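Local coordinates for putative yopH targeting protein (PDB 4GF3) that probably acts as a type III secretion chaperone of the CesT family, binding the effector YopH and helping to target it for export, at residues R2-L7 with K46-F51; L15-I20 with G28-D33; K34-H39 with D114-L119; S61-I66 with C81-D86; S93-N98 with G102-S107. All coordinates share one frame; numbering follows the deposited sequence.

Interaction 1. Residues R2-L7 with K46-F51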
# COMPACT_ATOMS: atom_id res chain seq x y z
N ARG A 2 14.91 13.34 3.06
CA ARG A 2 14.53 11.94 3.35
C ARG A 2 14.98 11.09 2.18
O ARG A 2 14.91 11.55 1.06
CB ARG A 2 13.02 11.81 3.48
CG ARG A 2 12.59 10.48 4.01
CD ARG A 2 11.11 10.46 4.28
NE ARG A 2 10.72 10.93 5.62
CZ ARG A 2 9.84 11.91 5.84
NH1 ARG A 2 9.25 12.51 4.77
NH2 ARG A 2 9.51 12.28 7.10
N THR A 3 15.37 9.84 2.40
CA THR A 3 15.49 8.89 1.29
C THR A 3 14.41 7.82 1.35
O THR A 3 13.76 7.63 2.37
CB THR A 3 16.84 8.22 1.33
OG1 THR A 3 16.86 7.44 2.51
CG2 THR A 3 17.92 9.24 1.38
N TYR A 4 14.19 7.11 0.24
CA TYR A 4 13.29 5.97 0.23
C TYR A 4 13.57 5.00 1.39
O TYR A 4 12.64 4.60 2.10
CB TYR A 4 13.38 5.20 -1.10
CG TYR A 4 12.43 4.04 -1.17
CD1 TYR A 4 11.04 4.23 -1.31
CD2 TYR A 4 12.88 2.74 -1.10
CE1 TYR A 4 10.16 3.17 -1.37
CE2 TYR A 4 12.01 1.66 -1.19
CZ TYR A 4 10.66 1.88 -1.31
OH TYR A 4 9.81 0.78 -1.39
N SER A 5 14.82 4.61 1.56
CA SER A 5 15.18 3.67 2.59
C SER A 5 14.98 4.25 4.01
O SER A 5 14.54 3.53 4.89
CB SER A 5 16.61 3.20 2.40
OG SER A 5 16.67 2.44 1.19
N SER A 6 15.20 5.55 4.21
CA SER A 6 15.00 6.10 5.54
C SER A 6 13.51 6.20 5.79
O SER A 6 13.07 6.02 6.91
CB SER A 6 15.72 7.45 5.70
OG SER A 6 15.04 8.44 4.97
N LEU A 7 12.73 6.43 4.74
CA LEU A 7 11.28 6.49 4.87
C LEU A 7 10.77 5.11 5.30
O LEU A 7 9.93 5.02 6.19
CB LEU A 7 10.58 6.91 3.56
CG LEU A 7 9.06 6.83 3.61
CD1 LEU A 7 8.45 7.61 4.76
CD2 LEU A 7 8.49 7.28 2.26
N LYS A 46 11.20 10.52 -7.40
CA LYS A 46 10.58 11.33 -6.32
C LYS A 46 9.40 10.68 -5.57
O LYS A 46 8.98 11.18 -4.51
CB LYS A 46 10.06 12.64 -6.91
CG LYS A 46 11.14 13.56 -7.37
CD LYS A 46 11.79 14.35 -6.25
CE LYS A 46 13.14 14.96 -6.66
NZ LYS A 46 14.00 15.21 -5.47
N GLU A 47 8.91 9.55 -6.07
CA GLU A 47 7.61 9.03 -5.64
C GLU A 47 7.66 7.56 -5.34
O GLU A 47 8.43 6.79 -5.96
CB GLU A 47 6.53 9.30 -6.66
CG GLU A 47 6.31 10.76 -6.95
CD GLU A 47 5.27 10.92 -8.07
OE1 GLU A 47 5.61 10.94 -9.26
OE2 GLU A 47 4.10 10.94 -7.79
N LEU A 48 6.83 7.15 -4.41
CA LEU A 48 6.62 5.74 -4.18
C LEU A 48 5.15 5.41 -4.27
O LEU A 48 4.28 6.27 -4.28
CB LEU A 48 7.18 5.25 -2.84
CG LEU A 48 6.29 5.59 -1.59
CD1 LEU A 48 6.54 4.58 -0.47
CD2 LEU A 48 6.51 7.00 -1.08
N VAL A 49 4.90 4.12 -4.33
CA VAL A 49 3.52 3.62 -4.22
C VAL A 49 3.39 2.59 -3.15
O VAL A 49 4.35 1.85 -2.83
CB VAL A 49 2.99 2.98 -5.51
CG1 VAL A 49 2.81 4.04 -6.60
CG2 VAL A 49 3.93 1.84 -5.96
N ALA A 50 2.18 2.53 -2.60
CA ALA A 50 1.74 1.50 -1.71
C ALA A 50 0.47 0.93 -2.32
O ALA A 50 -0.43 1.67 -2.81
CB ALA A 50 1.46 2.06 -0.34
N PHE A 51 0.41 -0.37 -2.42
CA PHE A 51 -0.71 -1.00 -3.16
C PHE A 51 -0.99 -2.42 -2.73
O PHE A 51 -0.09 -3.11 -2.20
CB PHE A 51 -0.51 -0.92 -4.70
CG PHE A 51 0.59 -1.77 -5.24
CD1 PHE A 51 0.32 -3.07 -5.71
CD2 PHE A 51 1.89 -1.30 -5.27
CE1 PHE A 51 1.33 -3.86 -6.20
CE2 PHE A 51 2.89 -2.08 -5.81
CZ PHE A 51 2.61 -3.36 -6.28

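Interaction 2. Residues L15-I20 with G28-D33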
# COMPACT_ATOMS: atom_id res chain seq x y z
N LEU A 15 5.05 1.33 12.68
CA LEU A 15 4.29 0.10 12.82
C LEU A 15 4.74 -0.80 13.95
O LEU A 15 4.01 -1.71 14.34
CB LEU A 15 4.36 -0.67 11.47
CG LEU A 15 3.72 -0.16 10.18
CD1 LEU A 15 3.99 -1.15 9.00
CD2 LEU A 15 2.24 0.12 10.35
N GLY A 16 5.95 -0.59 14.49
CA GLY A 16 6.52 -1.49 15.46
C GLY A 16 7.17 -2.75 14.88
O GLY A 16 7.33 -3.74 15.60
N LEU A 17 7.58 -2.72 13.62
CA LEU A 17 8.45 -3.77 13.03
C LEU A 17 9.91 -3.40 13.08
O LEU A 17 10.24 -2.22 13.05
CB LEU A 17 8.07 -4.01 11.59
CG LEU A 17 6.61 -4.35 11.34
CD1 LEU A 17 6.31 -4.39 9.85
CD2 LEU A 17 6.30 -5.69 12.01
N GLU A 18 10.79 -4.42 13.15
CA GLU A 18 12.23 -4.16 13.13
C GLU A 18 12.69 -3.60 11.80
O GLU A 18 13.56 -2.78 11.77
CB GLU A 18 13.04 -5.41 13.42
CG GLU A 18 13.77 -5.37 14.75
CD GLU A 18 14.42 -6.72 15.06
OE1 GLU A 18 14.87 -7.41 14.10
OE2 GLU A 18 14.48 -7.10 16.27
N GLU A 19 12.11 -4.05 10.69
CA GLU A 19 12.64 -3.66 9.39
C GLU A 19 11.62 -3.99 8.32
O GLU A 19 10.92 -4.97 8.48
CB GLU A 19 13.89 -4.46 9.10
CG GLU A 19 14.50 -4.06 7.77
CD GLU A 19 15.75 -4.84 7.43
OE1 GLU A 19 15.97 -5.93 8.02
OE2 GLU A 19 16.48 -4.34 6.53
N ILE A 20 11.51 -3.20 7.27
CA ILE A 20 10.71 -3.64 6.11
C ILE A 20 11.72 -3.92 5.06
O ILE A 20 12.27 -2.99 4.46
CB ILE A 20 9.72 -2.57 5.64
CG1 ILE A 20 8.67 -2.47 6.74
CG2 ILE A 20 9.06 -3.00 4.31
CD1 ILE A 20 7.57 -1.56 6.39
N GLY A 28 9.14 -3.83 -1.35
CA GLY A 28 8.96 -4.35 0.02
C GLY A 28 7.49 -4.72 0.23
O GLY A 28 6.62 -4.37 -0.59
N ALA A 29 7.19 -5.41 1.34
CA ALA A 29 5.81 -5.84 1.61
C ALA A 29 5.55 -6.05 3.11
O ALA A 29 6.44 -6.47 3.85
CB ALA A 29 5.48 -7.13 0.80
N VAL A 30 4.29 -5.83 3.49
CA VAL A 30 3.80 -6.13 4.76
C VAL A 30 2.61 -7.06 4.54
O VAL A 30 1.70 -6.73 3.75
CB VAL A 30 3.40 -4.81 5.46
CG1 VAL A 30 2.74 -5.10 6.80
CG2 VAL A 30 4.66 -4.00 5.74
N THR A 31 2.56 -8.16 5.32
CA THR A 31 1.44 -9.06 5.38
C THR A 31 0.54 -8.70 6.56
O THR A 31 1.01 -8.56 7.71
CB THR A 31 1.90 -10.53 5.44
OG1 THR A 31 2.54 -10.85 4.18
CG2 THR A 31 0.74 -11.48 5.64
N ILE A 32 -0.75 -8.58 6.25
CA ILE A 32 -1.76 -8.14 7.17
C ILE A 32 -2.81 -9.22 7.44
O ILE A 32 -3.51 -9.69 6.52
CB ILE A 32 -2.44 -6.85 6.70
CG1 ILE A 32 -1.41 -5.72 6.60
CG2 ILE A 32 -3.57 -6.50 7.67
CD1 ILE A 32 -1.35 -5.11 5.25
N ASP A 33 -2.92 -9.57 8.70
CA ASP A 33 -3.83 -10.63 9.18
C ASP A 33 -3.62 -11.93 8.37
O ASP A 33 -4.60 -12.66 8.01
CB ASP A 33 -5.28 -10.15 9.15
CG ASP A 33 -5.56 -9.06 10.21
OD1 ASP A 33 -4.85 -9.03 11.23
OD2 ASP A 33 -6.51 -8.25 9.99

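Interaction 3. Residues K34-H39 with D114-L119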
# COMPACT_ATOMS: atom_id res chain seq x y z
N LYS A 34 -2.33 -12.21 8.13
CA LYS A 34 -1.86 -13.40 7.43
C LYS A 34 -2.26 -13.46 5.98
O LYS A 34 -1.69 -14.28 5.27
CB LYS A 34 -2.39 -14.70 8.08
CG LYS A 34 -2.29 -14.80 9.58
CD LYS A 34 -0.87 -14.81 10.04
CE LYS A 34 -0.76 -14.96 11.52
NZ LYS A 34 0.69 -15.09 11.79
N ILE A 35 -3.22 -12.66 5.51
CA ILE A 35 -3.73 -12.85 4.15
C ILE A 35 -3.57 -11.67 3.19
O ILE A 35 -3.38 -11.87 2.00
CB ILE A 35 -5.20 -13.38 4.09
CG1 ILE A 35 -6.22 -12.30 4.49
CG2 ILE A 35 -5.36 -14.71 4.86
CD1 ILE A 35 -7.42 -12.20 3.53
N TRP A 36 -3.71 -10.43 3.66
CA TRP A 36 -3.57 -9.32 2.79
C TRP A 36 -2.09 -8.89 2.73
O TRP A 36 -1.36 -8.92 3.72
CB TRP A 36 -4.29 -8.08 3.30
CG TRP A 36 -5.79 -8.12 3.50
CD1 TRP A 36 -6.44 -7.77 4.67
CD2 TRP A 36 -6.81 -8.34 2.53
NE1 TRP A 36 -7.79 -7.82 4.48
CE2 TRP A 36 -8.05 -8.18 3.19
CE3 TRP A 36 -6.81 -8.72 1.19
CZ2 TRP A 36 -9.28 -8.36 2.55
CZ3 TRP A 36 -8.02 -8.92 0.56
CH2 TRP A 36 -9.25 -8.75 1.25
N VAL A 37 -1.72 -8.34 1.59
CA VAL A 37 -0.35 -7.86 1.41
C VAL A 37 -0.36 -6.48 0.81
O VAL A 37 -0.91 -6.25 -0.27
CB VAL A 37 0.48 -8.86 0.52
CG1 VAL A 37 1.87 -8.33 0.34
CG2 VAL A 37 0.53 -10.22 1.14
N VAL A 38 0.28 -5.52 1.51
CA VAL A 38 0.46 -4.22 1.01
C VAL A 38 1.90 -4.17 0.55
O VAL A 38 2.84 -4.42 1.29
CB VAL A 38 0.20 -3.13 2.08
CG1 VAL A 38 0.68 -1.79 1.59
CG2 VAL A 38 -1.30 -2.97 2.38
N HIS A 39 2.05 -3.81 -0.70
CA HIS A 39 3.35 -3.69 -1.37
C HIS A 39 3.79 -2.24 -1.42
O HIS A 39 2.98 -1.31 -1.59
CB HIS A 39 3.23 -4.20 -2.80
CG HIS A 39 2.87 -5.63 -2.89
ND1 HIS A 39 3.80 -6.64 -2.73
CD2 HIS A 39 1.68 -6.25 -3.07
CE1 HIS A 39 3.20 -7.80 -2.84
NE2 HIS A 39 1.91 -7.58 -3.02
N ASP A 114 -8.75 -1.09 4.97
CA ASP A 114 -10.17 -0.79 5.20
C ASP A 114 -11.01 -0.79 3.90
O ASP A 114 -12.16 -1.22 3.89
CB ASP A 114 -10.32 0.58 5.90
CG ASP A 114 -10.04 0.54 7.43
OD1 ASP A 114 -10.18 -0.50 8.09
OD2 ASP A 114 -9.70 1.61 7.97
N LYS A 115 -10.44 -0.29 2.83
CA LYS A 115 -11.09 -0.23 1.50
C LYS A 115 -11.33 -1.63 0.99
O LYS A 115 -12.44 -1.93 0.55
CB LYS A 115 -10.27 0.56 0.49
CG LYS A 115 -10.99 0.97 -0.82
CD LYS A 115 -12.29 1.74 -0.65
CE LYS A 115 -12.86 2.21 -1.97
NZ LYS A 115 -14.07 3.08 -1.83
N ALA A 116 -10.32 -2.49 1.15
CA ALA A 116 -10.42 -3.87 0.78
C ALA A 116 -11.58 -4.60 1.50
O ALA A 116 -12.41 -5.25 0.87
CB ALA A 116 -9.10 -4.53 1.03
N VAL A 117 -11.66 -4.41 2.81
CA VAL A 117 -12.78 -4.86 3.59
C VAL A 117 -14.11 -4.24 3.09
O VAL A 117 -15.01 -4.99 2.73
CB VAL A 117 -12.54 -4.59 5.10
CG1 VAL A 117 -13.79 -4.88 5.89
CG2 VAL A 117 -11.33 -5.39 5.60
N THR A 118 -14.22 -2.92 3.02
CA THR A 118 -15.43 -2.27 2.52
C THR A 118 -15.88 -2.77 1.13
O THR A 118 -17.07 -2.91 0.89
CB THR A 118 -15.39 -0.71 2.49
OG1 THR A 118 -14.60 -0.24 1.40
CG2 THR A 118 -14.92 -0.11 3.81
N LEU A 119 -14.94 -3.04 0.24
CA LEU A 119 -15.25 -3.62 -1.04
C LEU A 119 -15.45 -5.12 -0.85
O LEU A 119 -15.82 -5.78 -1.80
CB LEU A 119 -14.10 -3.34 -2.03
CG LEU A 119 -13.99 -1.87 -2.48
CD1 LEU A 119 -12.77 -1.62 -3.34
CD2 LEU A 119 -15.18 -1.41 -3.29

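Interaction 4. Residues S61-I66 with C81-D86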
# COMPACT_ATOMS: atom_id res chain seq x y z
N SER A 61 -22.73 -1.64 -9.70
CA SER A 61 -22.84 -0.67 -8.61
C SER A 61 -21.48 -0.23 -8.06
O SER A 61 -21.29 0.97 -7.80
CB SER A 61 -23.68 -1.21 -7.43
OG SER A 61 -22.83 -2.00 -6.56
N GLN A 62 -20.52 -1.16 -7.84
CA GLN A 62 -19.25 -0.71 -7.30
C GLN A 62 -18.49 0.14 -8.30
O GLN A 62 -17.71 0.97 -7.85
CB GLN A 62 -18.26 -1.81 -6.96
CG GLN A 62 -18.73 -2.85 -6.03
CD GLN A 62 -17.61 -3.72 -5.51
OE1 GLN A 62 -16.83 -4.32 -6.27
NE2 GLN A 62 -17.55 -3.81 -4.20
N LEU A 63 -18.61 -0.13 -9.59
CA LEU A 63 -17.77 0.56 -10.56
C LEU A 63 -18.17 2.03 -10.55
O LEU A 63 -17.31 2.89 -10.65
CB LEU A 63 -17.90 -0.01 -11.96
CG LEU A 63 -17.66 -1.51 -12.22
CD1 LEU A 63 -18.34 -1.95 -13.49
CD2 LEU A 63 -16.21 -1.89 -12.32
N TYR A 64 -19.47 2.31 -10.49
CA TYR A 64 -19.96 3.70 -10.39
C TYR A 64 -19.48 4.33 -9.10
O TYR A 64 -18.87 5.40 -9.10
CB TYR A 64 -21.46 3.77 -10.38
CG TYR A 64 -22.12 3.58 -11.69
CD1 TYR A 64 -22.39 2.29 -12.17
CD2 TYR A 64 -22.55 4.68 -12.46
CE1 TYR A 64 -23.08 2.08 -13.37
CE2 TYR A 64 -23.20 4.46 -13.67
CZ TYR A 64 -23.48 3.15 -14.10
OH TYR A 64 -24.10 2.93 -15.28
N ASP A 65 -19.70 3.66 -7.98
CA ASP A 65 -19.26 4.18 -6.69
C ASP A 65 -17.81 4.59 -6.76
O ASP A 65 -17.47 5.64 -6.31
CB ASP A 65 -19.33 3.15 -5.56
CG ASP A 65 -20.74 2.64 -5.23
OD1 ASP A 65 -21.80 3.30 -5.53
OD2 ASP A 65 -20.80 1.54 -4.58
N ILE A 66 -16.94 3.72 -7.25
CA ILE A 66 -15.51 4.03 -7.30
C ILE A 66 -15.21 5.20 -8.27
O ILE A 66 -14.44 6.12 -7.95
CB ILE A 66 -14.64 2.81 -7.74
CG1 ILE A 66 -14.66 1.64 -6.75
CG2 ILE A 66 -13.21 3.22 -7.94
CD1 ILE A 66 -14.96 2.01 -5.32
N CYS A 81 -8.36 3.25 -7.06
CA CYS A 81 -8.78 1.84 -7.33
C CYS A 81 -8.74 1.58 -8.79
O CYS A 81 -9.32 2.33 -9.56
CB CYS A 81 -10.17 1.55 -6.79
SG CYS A 81 -10.54 2.11 -5.09
N ALA A 82 -8.02 0.54 -9.18
CA ALA A 82 -7.97 0.01 -10.53
C ALA A 82 -8.62 -1.38 -10.54
O ALA A 82 -8.80 -2.01 -9.50
CB ALA A 82 -6.54 -0.13 -11.01
N LEU A 83 -8.88 -1.89 -11.72
CA LEU A 83 -9.19 -3.31 -11.85
C LEU A 83 -8.12 -4.01 -12.61
O LEU A 83 -7.66 -3.57 -13.69
CB LEU A 83 -10.52 -3.55 -12.58
CG LEU A 83 -11.77 -3.07 -11.88
CD1 LEU A 83 -12.89 -3.11 -12.89
CD2 LEU A 83 -12.12 -3.93 -10.69
N ASP A 84 -7.78 -5.17 -12.10
CA ASP A 84 -6.94 -6.06 -12.84
C ASP A 84 -7.67 -6.91 -13.84
O ASP A 84 -8.90 -6.81 -14.05
CB ASP A 84 -6.04 -6.84 -11.89
CG ASP A 84 -6.70 -8.06 -11.29
OD1 ASP A 84 -7.82 -8.48 -11.66
OD2 ASP A 84 -6.09 -8.54 -10.35
N LYS A 85 -6.92 -7.73 -14.55
CA LYS A 85 -7.48 -8.40 -15.73
C LYS A 85 -8.55 -9.43 -15.37
O LYS A 85 -9.27 -9.96 -16.26
CB LYS A 85 -6.38 -9.09 -16.52
CG LYS A 85 -5.71 -10.20 -15.76
CD LYS A 85 -4.89 -11.07 -16.71
CE LYS A 85 -3.67 -11.61 -15.97
NZ LYS A 85 -2.59 -11.93 -16.94
N ASP A 86 -8.60 -9.74 -14.07
CA ASP A 86 -9.54 -10.69 -13.56
C ASP A 86 -10.65 -10.07 -12.71
O ASP A 86 -11.37 -10.76 -12.00
CB ASP A 86 -8.74 -11.76 -12.86
CG ASP A 86 -7.90 -12.57 -13.88
OD1 ASP A 86 -8.45 -12.87 -14.99
OD2 ASP A 86 -6.71 -12.86 -13.59

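Interaction 5. Residues S93-N98 with G102-S107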
# COMPACT_ATOMS: atom_id res chain seq x y z
N SER A 93 -2.03 3.88 -3.58
CA SER A 93 -1.79 5.31 -3.30
C SER A 93 -0.38 5.65 -3.77
O SER A 93 0.57 4.83 -3.68
CB SER A 93 -1.93 5.69 -1.80
OG SER A 93 -1.88 7.10 -1.64
N GLN A 94 -0.24 6.87 -4.30
CA GLN A 94 1.01 7.36 -4.86
C GLN A 94 1.43 8.61 -4.11
O GLN A 94 0.65 9.51 -3.98
CB GLN A 94 0.84 7.62 -6.38
CG GLN A 94 2.14 8.05 -7.08
CD GLN A 94 2.03 7.93 -8.62
OE1 GLN A 94 1.31 7.08 -9.19
NE2 GLN A 94 2.80 8.76 -9.29
N LEU A 95 2.65 8.62 -3.61
CA LEU A 95 3.14 9.59 -2.66
C LEU A 95 4.56 10.08 -3.00
O LEU A 95 5.42 9.35 -3.46
CB LEU A 95 3.20 8.97 -1.25
CG LEU A 95 1.87 8.39 -0.71
CD1 LEU A 95 1.95 6.87 -0.62
CD2 LEU A 95 1.50 9.05 0.61
N ASN A 96 4.82 11.30 -2.62
CA ASN A 96 6.09 11.88 -2.68
C ASN A 96 6.93 11.43 -1.51
O ASN A 96 6.56 11.61 -0.34
CB ASN A 96 5.94 13.41 -2.68
CG ASN A 96 7.23 14.10 -2.79
OD1 ASN A 96 7.93 14.30 -1.79
ND2 ASN A 96 7.54 14.61 -4.03
N ILE A 97 8.12 10.90 -1.83
CA ILE A 97 9.03 10.33 -0.81
C ILE A 97 9.40 11.37 0.22
O ILE A 97 9.41 11.10 1.43
CB ILE A 97 10.29 9.75 -1.48
CG1 ILE A 97 9.94 8.48 -2.28
CG2 ILE A 97 11.39 9.41 -0.44
CD1 ILE A 97 10.96 8.12 -3.31
N ASN A 98 9.78 12.54 -0.23
CA ASN A 98 10.16 13.56 0.71
C ASN A 98 8.98 14.20 1.49
O ASN A 98 9.17 14.70 2.59
CB ASN A 98 10.99 14.65 0.03
CG ASN A 98 11.60 15.63 1.03
OD1 ASN A 98 11.01 16.69 1.35
ND2 ASN A 98 12.77 15.29 1.57
N GLY A 102 6.41 8.28 8.03
CA GLY A 102 6.04 6.98 8.59
C GLY A 102 4.57 6.95 9.01
O GLY A 102 3.83 6.03 8.68
N THR A 103 4.11 8.00 9.69
CA THR A 103 2.70 8.07 10.06
C THR A 103 1.73 8.12 8.93
O THR A 103 0.74 7.40 8.94
CB THR A 103 2.42 9.28 10.97
OG1 THR A 103 3.31 9.22 12.07
CG2 THR A 103 0.95 9.31 11.40
N GLN A 104 1.99 8.91 7.89
CA GLN A 104 1.09 8.90 6.78
C GLN A 104 1.13 7.59 6.05
O GLN A 104 0.12 7.10 5.59
CB GLN A 104 1.35 10.03 5.75
CG GLN A 104 0.29 9.99 4.62
CD GLN A 104 0.37 11.19 3.65
OE1 GLN A 104 1.42 11.50 3.07
NE2 GLN A 104 -0.72 11.86 3.52
N LEU A 105 2.31 7.00 5.96
CA LEU A 105 2.35 5.70 5.29
C LEU A 105 1.54 4.63 6.02
O LEU A 105 0.88 3.79 5.42
CB LEU A 105 3.80 5.23 5.07
CG LEU A 105 4.52 5.46 3.74
CD1 LEU A 105 5.81 4.60 3.66
CD2 LEU A 105 3.60 5.15 2.55
N ALA A 106 1.59 4.67 7.33
CA ALA A 106 0.81 3.78 8.17
C ALA A 106 -0.69 4.08 7.97
O ALA A 106 -1.50 3.15 7.91
CB ALA A 106 1.23 3.90 9.62
N SER A 107 -1.08 5.36 7.83
CA SER A 107 -2.50 5.68 7.51
C SER A 107 -2.93 5.13 6.17
O SER A 107 -4.06 4.66 6.01
CB SER A 107 -2.80 7.20 7.48
OG SER A 107 -2.64 7.73 8.75

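Interaction 1. Residues R2-L7 with K46-F51
Leu48, on the strand 47-56, meets Tyr4 and Leu7 from the first turn of helix 4-15. Leu48 CB lies 3.9 Å from Tyr4 CE1, at the edge of the ring and near its plane, and Leu48 CD1 sits beside the same ring carbon. The other branch turns to the helix proper, where Leu48 CD2 and Leu7 CD2 are 3.9 Å apart. With CG between the backbone N and the carbonyl carbon (chi1 79°) and chi2 at 154°, CB and CD1 of Leu48 face Tyr4 and CD2 faces Leu7. Tyr4 crosses Leu48 at about a right angle, and its hydroxyl reaches past to bond with the backbone O of Gly26, which fixes the far end of the ring. Behind these side chains a capping box starts the helix: Ser6 N donates to Thr3 OG1 at 3.0 Å, and Thr3 N donates to Ser6 OG at 2.9 Å. Farther out, Leu40 and Pro42 of strand 36-42 touch Tyr4, Leu105 of helix 102-118 touches Leu7, and Leu95 of strand 88-96 lies beside Leu48, so the N-terminal helix rests on the sheet next to the C-terminal helix.

Interaction 2. Residues L15-I20 with G28-D33
Leu15, the last residue of helix 4-15, opens the contact by sending CD1 to within 4.4 Å of Val30 CG2 on strand 28-32. Gly16 then ends the helix: with a positive phi of 80° it is the C-prime residue of a Schellman motif, in which Leu17 N bonds to Ala12 O and Gly16 N to Thr13 O. This reversal brings Leu17 back toward the strand, and Leu17 CD1 also comes to 4.4 Å from Val30 CG2. The same methyl of Val30 thus receives both leucines that flank Gly16, and Ile20 as well. In the CesT-type fold this turn leads from the first helix to the strand of the antiparallel sheet that is outermost within this chain; Thr31 and Ile32 of that strand pair with a strand belonging to a chain of another protein, which continues the sheet. Past Glu18 and Glu19 the chain reaches Ile20, whose two branches work separately. With CG1 anti to the carbonyl carbon (chi1 -69°), CD1 extends to Val30 CG2 at 3.9 Å, the two side chains crossing at about a right angle. CG2 instead lies against backbone, 4.3 Å from Ala29 N and close to the CA of Gly28, where no side chain intervenes. Phe11 and Ala12 of helix 4-15 pack on Ile20, while Leu109 of helix 102-118 touches Val30.

Interaction 3. Residues K34-H39 with D114-L119
Trp36 and Ala116 hold the closest approach of the two backbones, their CA atoms 9.0 Å apart, a spacing bridged by the indole alone on one side and by short side chains on the other. The strand 36-42 begins with a classic beta bulge, Ile35 and Trp36 both facing Ile32 on the neighbouring strand. The opposing segment is the last turns of helix 102-118, where Lys115 O accepts from both Leu119 N at 2.8 Å and Thr118 OG1 at 2.9 Å, the hydroxyl folding back onto the helix it belongs to. In the CesT-type arrangement this helix packs across one face of the antiparallel sheet, and the contact joins its C-terminal end to the second strand. In Trp36 a chi1 of -61° sets the indole on the side of its own backbone N, from where it reaches out toward the helix. Ala116 CB lies over one face of the six-membered ring, 4.2 Å from its centroid and 14° off the normal, a CH-pi contact. The opposite face is taken by Ile35 CD1, 4.0 Å above the plane and over the middle of the indole, so Ile35 and Ala116 sandwich the indole, which probably limits its rotation. Val117 CG2 approaches more loosely, 4.4 Å from Trp36 NE1. Met52 of strand 47-56 touches both Trp36 and Ala116, while Ile35 O accepts a hydrogen bond from a basic side chain on a chain of another protein.

Interaction 4. Residues S61-I66 with C81-D86
Cys81, on edge strand 80-83, presses its CB against Ile66 CG2 of helix 60-68 at 3.7 Å. Its SG stays near the same methyl, 4.1 Å from Ile66 CG2. The isoleucine meets the cysteine with CG2; its other branch, at an unstaggered chi2 of -26°, takes CD1 to Lys115 of helix 102-118 and to Leu119. Ala82 points away from helix 60-68, and its backbone pairs with Leu90. One step on, Leu83 turns back: Leu83 CD1 comes to 3.6 Å from Leu63 CD2, one methyl against another, with the two side chains at about a right angle. Cys81 and Leu83, alternate residues of the strand, therefore meet Ile66 and Leu63, one helical turn apart. Just past the strand, Asp84 forms an Asx turn, its OD1 accepting from Asp86 N at 2.8 Å from well above the carboxylate plane. The same oxygen also takes His88 N, and OD2 forms a salt bridge with Arg53, so the turn into strand 88-96 is tightly held. Trp89 of that strand touches Ile66, Cys81 and Leu83. Between helix and strand the chemistry is purely apolar, methyl and methylene groups with a thiol beside them, so the two are held here by van der Waals packing, with no directed bond between the two segments.

Interaction 5. Residues S93-N98 with G102-S107
Gln104 and Leu95 meet where the last strand of the CesT-type sheet, 88-96, turns through a short loop into helix 102-118, which folds back over the sheet. Gln104 CB points toward the strand. CG, anti to the backbone N (chi1 -177°), continues the chain outward and approaches Leu95 CD2 to 4.3 Å. The extended run then brings Gln104 CD to 3.9 Å from the same methyl, and OE1 closes to 3.5 Å from Leu95 CD2, an amide oxygen against a methyl carbon. Neither end of the amide depends on this apolar neighbour: OE1 accepts from Thr100 OG1 in the connecting loop, and NE2 bonds to Ser76 OG in the loop before strand 80-83. These two bonds fix the rotation of the amide and hold the carboxamide against the leucine. A second helix residue takes the other branch of Leu95. This is Leu105, one position on, whose side chain crosses that of Leu95 obliquely. It also packs on Phe11, so this leucine of helix 102-118 lies between helix 4-15 and the sheet. The methyls of Leu95, at an unstaggered chi2 of 111°, divide the work: CD2 goes to the glutamine, and CD1 stops 4.0 Å from Leu105 CD2.

From the N terminus, helix 4-15 opens interaction 1, and within its span interaction 2 closes the short loop between that helix and strand 28-32. Interaction 3 opens at 34-39, before interaction 1 closes at 46-51, so the two cross; Phe51 O and His39 N probably bond where their strands adjoin. Interactions 4 and 5 follow in series, both within the long span that interaction 3 closes at 114-119. Interaction 4 ties helix 60-68 to the far edge strand, and Lys115 and Leu119 of interaction 3 touch it. Interaction 5 joins the last strand to the C-terminal helix, about 7 Å between centres from interaction 1. All five reach the same antiparallel sheet.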